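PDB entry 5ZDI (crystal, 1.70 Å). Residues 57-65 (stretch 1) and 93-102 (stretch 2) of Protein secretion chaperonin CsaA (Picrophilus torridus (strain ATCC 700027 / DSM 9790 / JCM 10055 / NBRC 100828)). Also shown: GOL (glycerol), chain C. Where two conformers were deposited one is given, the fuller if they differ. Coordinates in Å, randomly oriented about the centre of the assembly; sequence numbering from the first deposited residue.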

# COMPACT_ATOMS: atom_id res chain seq x y z
N GLU A 57 18.75 0.60 7.41
CA GLU A 57 17.83 1.10 6.38
C GLU A 57 16.40 1.17 6.81
O GLU A 57 15.67 1.93 6.25
CB GLU A 57 17.94 0.30 5.11
CG GLU A 57 19.41 0.29 4.59
CD GLU A 57 19.51 -0.58 3.36
OE1 GLU A 57 19.22 -1.78 3.34
OE2 GLU A 57 19.86 -0.02 2.36
N LEU A 58 16.02 0.46 7.88
CA LEU A 58 14.63 0.43 8.26
C LEU A 58 14.34 1.41 9.41
O LEU A 58 13.22 1.79 9.62
CB LEU A 58 14.24 -1.00 8.63
CG LEU A 58 14.41 -2.05 7.60
CD1 LEU A 58 14.20 -3.46 8.13
CD2 LEU A 58 13.38 -1.80 6.47
N ILE A 59 15.34 1.75 10.22
CA ILE A 59 15.11 2.69 11.34
C ILE A 59 14.57 4.02 10.82
O ILE A 59 15.14 4.67 9.90
CB ILE A 59 16.40 2.89 12.12
CG1 ILE A 59 16.86 1.54 12.72
CG2 ILE A 59 16.26 4.00 13.15
CD1 ILE A 59 16.11 1.17 13.97
N ASN A 60 13.47 4.45 11.45
CA ASN A 60 12.76 5.62 11.01
C ASN A 60 12.24 5.66 9.59
O ASN A 60 11.88 6.73 9.06
CB ASN A 60 13.53 6.92 11.46
CG ASN A 60 13.46 7.07 12.99
OD1 ASN A 60 12.31 6.98 13.58
ND2 ASN A 60 14.63 7.20 13.66
N LYS A 61 12.07 4.49 8.98
CA LYS A 61 11.38 4.39 7.70
C LYS A 61 9.86 4.35 7.85
O LYS A 61 9.34 3.56 8.69
CB LYS A 61 11.87 3.11 6.98
CG LYS A 61 11.53 3.07 5.52
CD LYS A 61 11.89 1.72 4.96
CE LYS A 61 11.33 1.41 3.54
NZ LYS A 61 11.68 2.40 2.58
N LYS A 62 9.14 5.16 7.06
CA LYS A 62 7.66 5.12 7.04
C LYS A 62 7.20 3.95 6.18
O LYS A 62 7.67 3.75 5.04
CB LYS A 62 7.04 6.42 6.51
CG LYS A 62 7.34 7.56 7.42
CD LYS A 62 6.80 8.85 6.84
CE LYS A 62 7.24 9.98 7.77
NZ LYS A 62 6.81 11.27 7.12
N ILE A 63 6.41 3.12 6.78
CA ILE A 63 5.90 1.91 6.13
C ILE A 63 4.35 1.95 6.16
O ILE A 63 3.75 2.86 6.76
CB ILE A 63 6.45 0.64 6.83
CG1 ILE A 63 6.16 0.55 8.33
CG2 ILE A 63 7.95 0.54 6.66
CD1 ILE A 63 4.72 0.25 8.65
N ILE A 64 3.75 0.95 5.51
CA ILE A 64 2.36 0.78 5.48
C ILE A 64 1.98 -0.57 6.00
O ILE A 64 2.58 -1.57 5.65
CB ILE A 64 1.93 0.87 3.95
CG1 ILE A 64 2.45 2.15 3.29
CG2 ILE A 64 0.44 0.79 3.74
CD1 ILE A 64 1.93 3.45 3.92
N ALA A 65 0.94 -0.62 6.87
CA ALA A 65 0.54 -1.88 7.48
C ALA A 65 -0.95 -2.01 7.69
O ALA A 65 -1.65 -1.02 7.94
CB ALA A 65 1.27 -2.05 8.80
N LYS A 93 9.97 -5.53 -1.56
CA LYS A 93 10.26 -4.10 -1.57
C LYS A 93 9.09 -3.43 -0.85
O LYS A 93 7.94 -3.42 -1.34
CB LYS A 93 10.36 -3.60 -2.98
CG LYS A 93 11.54 -4.18 -3.73
CD LYS A 93 12.89 -3.56 -3.29
CE LYS A 93 13.99 -4.13 -4.16
NZ LYS A 93 15.31 -3.65 -3.80
N LEU A 94 9.40 -2.83 0.28
CA LEU A 94 8.38 -2.12 1.08
C LEU A 94 7.63 -1.07 0.28
O LEU A 94 8.22 -0.31 -0.52
CB LEU A 94 8.98 -1.44 2.31
CG LEU A 94 9.55 -2.47 3.31
CD1 LEU A 94 10.41 -1.73 4.34
CD2 LEU A 94 8.42 -3.32 3.93
N LEU A 95 6.38 -0.89 0.68
CA LEU A 95 5.58 0.25 0.31
C LEU A 95 5.86 1.42 1.23
O LEU A 95 6.04 1.21 2.48
CB LEU A 95 4.10 -0.10 0.42
CG LEU A 95 3.58 -1.26 -0.37
CD1 LEU A 95 2.05 -1.20 -0.47
CD2 LEU A 95 4.13 -1.41 -1.73
N THR A 96 6.00 2.63 0.65
CA THR A 96 6.20 3.82 1.46
C THR A 96 5.22 4.91 1.00
O THR A 96 4.93 5.01 -0.23
CB THR A 96 7.68 4.29 1.33
OG1 THR A 96 7.87 5.04 0.15
CG2 THR A 96 8.70 3.03 1.32
N PRO A 97 4.72 5.76 1.92
CA PRO A 97 3.93 6.86 1.45
C PRO A 97 4.79 8.01 1.01
O PRO A 97 5.86 8.23 1.57
CB PRO A 97 3.12 7.27 2.70
CG PRO A 97 4.06 7.01 3.82
CD PRO A 97 4.82 5.81 3.40
N ASP A 98 4.31 8.81 0.07
CA ASP A 98 5.09 9.96 -0.38
C ASP A 98 5.24 10.98 0.77
O ASP A 98 6.11 11.82 0.72
CB ASP A 98 4.43 10.65 -1.58
CG ASP A 98 4.70 9.96 -2.92
OD1 ASP A 98 5.57 9.06 -3.06
OD2 ASP A 98 4.03 10.37 -3.87
N GLY A 99 4.37 10.91 1.74
CA GLY A 99 4.44 11.73 2.90
C GLY A 99 3.34 11.30 3.83
O GLY A 99 2.52 10.45 3.50
N GLY A 100 3.34 11.84 5.06
CA GLY A 100 2.32 11.47 6.02
C GLY A 100 2.89 11.17 7.39
O GLY A 100 4.08 11.10 7.59
N GLU A 101 1.98 11.12 8.34
CA GLU A 101 2.36 10.85 9.71
C GLU A 101 1.88 9.48 10.14
O GLU A 101 0.88 8.99 9.70
CB GLU A 101 1.87 11.98 10.63
CG GLU A 101 2.54 13.37 10.37
CD GLU A 101 4.08 13.35 10.52
OE1 GLU A 101 4.64 12.52 11.28
OE2 GLU A 101 4.79 14.09 9.79
N PRO A 102 2.58 8.87 11.11
CA PRO A 102 2.08 7.62 11.71
C PRO A 102 0.63 7.68 12.20
O PRO A 102 0.26 8.69 12.85
CB PRO A 102 3.07 7.42 12.85
CG PRO A 102 4.32 7.99 12.38
CD PRO A 102 3.88 9.25 11.66
C1 GOL C . 16.38 -3.84 -0.40
O1 GOL C . 16.29 -4.81 -1.47
C2 GOL C . 17.05 -2.58 -0.91
O2 GOL C . 16.30 -1.99 -1.98
C3 GOL C . 17.16 -1.55 0.19
O3 GOL C . 17.92 -0.46 -0.33
O HOH W 1 7.58 13.04 9.22
O HOH W 2 5.36 -0.86 4.01

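How do two strands that are not hydrogen-bonded to each other pack so closely? Strand 62-65 runs across strand 93-97 at 106°, with axes 5.1 Å apart at closest approach. Water 2 sits between, accepting from Ile 64 N at 2.8 Å and donating to Leu 95 O at 2.7 Å. Near the crossing contact is close: Ile 63 CA lies 3.7 Å from Leu 95 O, and Lys 62 O lies 3.7 Å from Thr 96 CB. Lys 62 O is buried here without a polar partner in the model.

Which bumps fill which hollows? Leu 94 points toward stretch 1, and its CD1 enters a pocket walled by three residues: Lys 61 CE at 3.4 Å, Leu 58 CD2 at 3.7 Å and Ile 63 CG2 at 4.1 Å from that methyl. A methyl-tipped aliphatic side chain suits such a recess, and the methylenes of Lys 61 supply part of its wall. The type II turn from Leu 58 to Lys 61, closed by the hydrogen bond from Lys 61 N to Leu 58 O (3.0 Å), brings two of these walls together. In the other direction, Ile 64 points toward stretch 2 and fills the space beside Leu 95 and Pro 97: its CG1 lies 4.0 Å from Leu 95 CB, and its CD1 reaches 3.8 Å from Pro 97 CD. The compact proline ring offers that methyl an apolar surface.

What does Lys 62 add? Its CB rests 3.9 Å from Pro 97 CD, and from there an extended chain, m at chi1 and t thereafter, carries the amine past the proline to the loop. There Lys 62 NZ donates a hydrogen bond to Gly 100 O at 2.8 Å, the one direct hydrogen bond between the stretches. Water 1 accepts from Lys 62 NZ at 2.9 Å and donates to Glu 101 OE2 at 3.0 Å, linking charges whose direct separation, NZ to OE2, is 4.4 Å. Gly 100 suits its own backbone, since at phi 134° and psi 166° a CB would be jammed against the preceding carbonyl O.

How much surface does the fit bury? The two sides together lose 501 Å². Lys 62 contributes 102 Å², the largest share, then Ile 64 with 70 Å² and Leu 94 with 64 Å², so these three residues account for nearly half.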